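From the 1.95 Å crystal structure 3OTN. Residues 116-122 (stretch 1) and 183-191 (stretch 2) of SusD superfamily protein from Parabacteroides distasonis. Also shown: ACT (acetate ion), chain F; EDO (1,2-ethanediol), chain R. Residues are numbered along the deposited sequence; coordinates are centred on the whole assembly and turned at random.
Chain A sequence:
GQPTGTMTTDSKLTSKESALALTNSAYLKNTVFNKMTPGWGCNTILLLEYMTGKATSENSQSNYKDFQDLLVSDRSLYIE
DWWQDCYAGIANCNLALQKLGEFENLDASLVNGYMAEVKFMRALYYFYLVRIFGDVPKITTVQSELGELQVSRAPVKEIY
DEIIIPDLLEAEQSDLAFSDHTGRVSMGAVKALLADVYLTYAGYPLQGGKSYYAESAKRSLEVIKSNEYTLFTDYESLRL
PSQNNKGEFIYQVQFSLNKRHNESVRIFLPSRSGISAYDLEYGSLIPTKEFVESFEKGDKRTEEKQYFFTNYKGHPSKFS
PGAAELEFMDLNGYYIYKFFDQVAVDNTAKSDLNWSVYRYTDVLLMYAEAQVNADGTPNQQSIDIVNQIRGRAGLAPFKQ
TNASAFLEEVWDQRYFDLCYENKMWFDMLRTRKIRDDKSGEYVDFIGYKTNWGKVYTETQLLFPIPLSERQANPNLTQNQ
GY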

# COMPACT_ATOMS: atom_id res chain seq x y z
N ALA A 116 14.53 13.62 -10.51
CA ALA A 116 14.45 12.85 -9.26
C ALA A 116 13.02 12.36 -8.98
O ALA A 116 12.81 11.25 -8.48
CB ALA A 116 14.99 13.68 -8.06
N GLU A 117 12.02 13.18 -9.28
CA GLU A 117 10.62 12.79 -9.04
C GLU A 117 10.27 11.58 -9.94
O GLU A 117 9.60 10.64 -9.52
CB GLU A 117 9.67 13.96 -9.32
CG GLU A 117 9.84 15.18 -8.40
CD GLU A 117 8.90 16.33 -8.72
OE1 GLU A 117 7.70 16.10 -9.01
OE2 GLU A 117 9.36 17.48 -8.70
N VAL A 118 10.71 11.65 -11.18
CA VAL A 118 10.43 10.64 -12.20
C VAL A 118 11.19 9.37 -11.88
O VAL A 118 10.64 8.28 -12.01
CB VAL A 118 10.72 11.18 -13.64
CG1 VAL A 118 10.47 10.06 -14.75
CG2 VAL A 118 9.86 12.44 -13.89
N LYS A 119 12.44 9.48 -11.43
CA LYS A 119 13.18 8.27 -11.07
C LYS A 119 12.55 7.61 -9.85
O LYS A 119 12.47 6.38 -9.80
CB LYS A 119 14.66 8.54 -10.83
CG LYS A 119 15.44 8.82 -12.10
CD LYS A 119 16.83 9.31 -11.73
CE LYS A 119 17.63 9.76 -12.96
NZ LYS A 119 19.03 10.10 -12.55
N PHE A 120 12.13 8.41 -8.87
CA PHE A 120 11.37 7.88 -7.73
C PHE A 120 10.18 7.07 -8.24
O PHE A 120 9.96 5.94 -7.78
CB PHE A 120 10.90 8.98 -6.77
CG PHE A 120 9.81 8.54 -5.81
CD1 PHE A 120 10.13 8.00 -4.55
CD2 PHE A 120 8.48 8.67 -6.16
CE1 PHE A 120 9.13 7.60 -3.67
CE2 PHE A 120 7.47 8.23 -5.29
CZ PHE A 120 7.80 7.72 -4.03
N MSE A 121 9.44 7.63 -9.21
CA MSE A 121 8.20 7.00 -9.65
C MSE A 121 8.45 5.67 -10.38
O MSE A 121 7.68 4.71 -10.24
CB MSE A 121 7.38 7.94 -10.56
CG MSE A 121 5.88 7.82 -10.33
SE MSE A 121 5.32 8.52 -8.64
CE MSE A 121 5.48 10.35 -9.21
N ARG A 122 9.50 5.64 -11.19
CA ARG A 122 9.83 4.46 -11.92
C ARG A 122 10.18 3.35 -10.93
O ARG A 122 9.71 2.23 -11.07
CB ARG A 122 10.97 4.73 -12.91
CG ARG A 122 11.33 3.48 -13.66
CD ARG A 122 12.18 3.72 -14.84
NE ARG A 122 13.51 4.17 -14.49
CZ ARG A 122 14.39 4.62 -15.37
NH1 ARG A 122 14.09 4.67 -16.68
NH2 ARG A 122 15.58 5.04 -14.95
N GLY A 183 1.34 17.05 -2.25
CA GLY A 183 1.20 15.76 -2.91
C GLY A 183 2.40 15.41 -3.79
O GLY A 183 2.46 14.29 -4.28
N ARG A 184 3.38 16.30 -3.95
CA ARG A 184 4.53 15.99 -4.85
C ARG A 184 5.51 15.05 -4.14
O ARG A 184 5.49 14.95 -2.91
CB ARG A 184 5.23 17.27 -5.28
CG ARG A 184 4.25 18.21 -6.00
CD ARG A 184 4.94 19.17 -6.86
NE ARG A 184 5.56 18.53 -8.02
CZ ARG A 184 4.97 18.25 -9.18
NH1 ARG A 184 3.67 18.49 -9.41
NH2 ARG A 184 5.70 17.73 -10.16
N VAL A 185 6.28 14.31 -4.93
CA VAL A 185 7.38 13.50 -4.41
C VAL A 185 8.37 14.42 -3.63
O VAL A 185 8.60 15.56 -4.01
CB VAL A 185 8.10 12.78 -5.58
CG1 VAL A 185 9.36 12.08 -5.10
CG2 VAL A 185 7.11 11.81 -6.26
N SER A 186 8.89 13.93 -2.51
CA SER A 186 9.82 14.67 -1.66
C SER A 186 10.94 13.71 -1.28
O SER A 186 10.82 12.52 -1.50
CB SER A 186 9.11 15.09 -0.37
OG SER A 186 8.64 13.95 0.36
N MSE A 187 11.99 14.22 -0.65
CA MSE A 187 13.06 13.33 -0.19
C MSE A 187 12.53 12.38 0.87
O MSE A 187 12.98 11.23 0.95
CB MSE A 187 14.25 14.12 0.35
CG MSE A 187 15.46 13.26 0.52
SE MSE A 187 16.11 12.86 -1.26
CE MSE A 187 16.88 14.59 -1.68
N GLY A 188 11.56 12.81 1.67
CA GLY A 188 10.95 11.88 2.64
C GLY A 188 10.32 10.66 1.96
O GLY A 188 10.43 9.55 2.46
N ALA A 189 9.65 10.87 0.82
CA ALA A 189 9.08 9.81 0.04
C ALA A 189 10.17 8.87 -0.49
O ALA A 189 10.03 7.65 -0.42
CB ALA A 189 8.20 10.39 -1.16
N VAL A 190 11.26 9.45 -1.00
CA VAL A 190 12.38 8.66 -1.52
C VAL A 190 12.97 7.81 -0.41
O VAL A 190 13.27 6.64 -0.64
CB VAL A 190 13.51 9.59 -2.09
CG1 VAL A 190 14.79 8.80 -2.35
CG2 VAL A 190 13.03 10.33 -3.32
N LYS A 191 13.17 8.41 0.76
CA LYS A 191 13.77 7.66 1.89
C LYS A 191 12.84 6.58 2.40
O LYS A 191 13.30 5.52 2.74
CB LYS A 191 14.16 8.56 3.08
CG LYS A 191 15.07 9.70 2.80
CD LYS A 191 16.41 9.29 2.38
CE LYS A 191 17.38 10.53 2.33
NZ LYS A 191 18.71 9.98 2.09
C ACT F . 18.82 12.99 -11.14
O ACT F . 19.20 12.04 -10.41
OXT ACT F . 18.14 13.84 -10.54
CH3 ACT F . 19.16 13.11 -12.62
C1 EDO R . 14.91 6.77 -20.03
O1 EDO R . 14.82 6.87 -21.44
C2 EDO R . 16.29 6.25 -19.64
O2 EDO R . 16.22 5.54 -18.40
O HOH W 1 7.97 18.92 -7.15

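Stretch 1 is one part of a longer helix, and it packs against the start of a second helix and the loop that leads into it, burying 352 Å² in total. The polar end of the contact centres on E117, a buried carboxylate in need of a charged partner. Its extended m, t side chain leaves the helix sideways but brings its end to R184, forming a salt bridge in which R184 NH2 donates to E117 OE1 at 2.8 Å; a second, weak hydrogen bond runs from R184 NE to the same OE1 at 3.4 Å. The other carboxylate oxygen is served by a water, which donates to E117 OE2 at 2.5 Å and accepts from R184 NE at 2.6 Å. Both carboxylate oxygens thus have donors, and the water gives NE a closer acceptor than OE1. R184 NH1 is satisfied elsewhere in the structure.

Beside this bridge the contact becomes apolar. V185 points toward the helix and has the largest covered area of either stretch. Its CG1 lies over one face of the F120 ring, 4.0 Å from the ring centroid, in a CH-pi contact, while V185 CG2 approaches F120 CD2 at 3.4 Å and the selenomethionine methyl M121 CE at 3.7 Å. The flat F120 ring also reaches the second helix, with CE1 3.9 Å from A189 CB and CD1 3.9 Å from V190 CG2. A189 O lies at the ring edge, 3.4 Å from F120 CE1.

S186, directed away from stretch 1, caps the second helix: its OG accepts from A189 N at 3.3 Å, and its backbone O accepts from V190 N at 3.1 Å. Outside the interface, R122 NH1 donates to EDO O2 at 2.9 Å, and K119 NZ makes a weak hydrogen bond to ACT O, also at 2.9 Å.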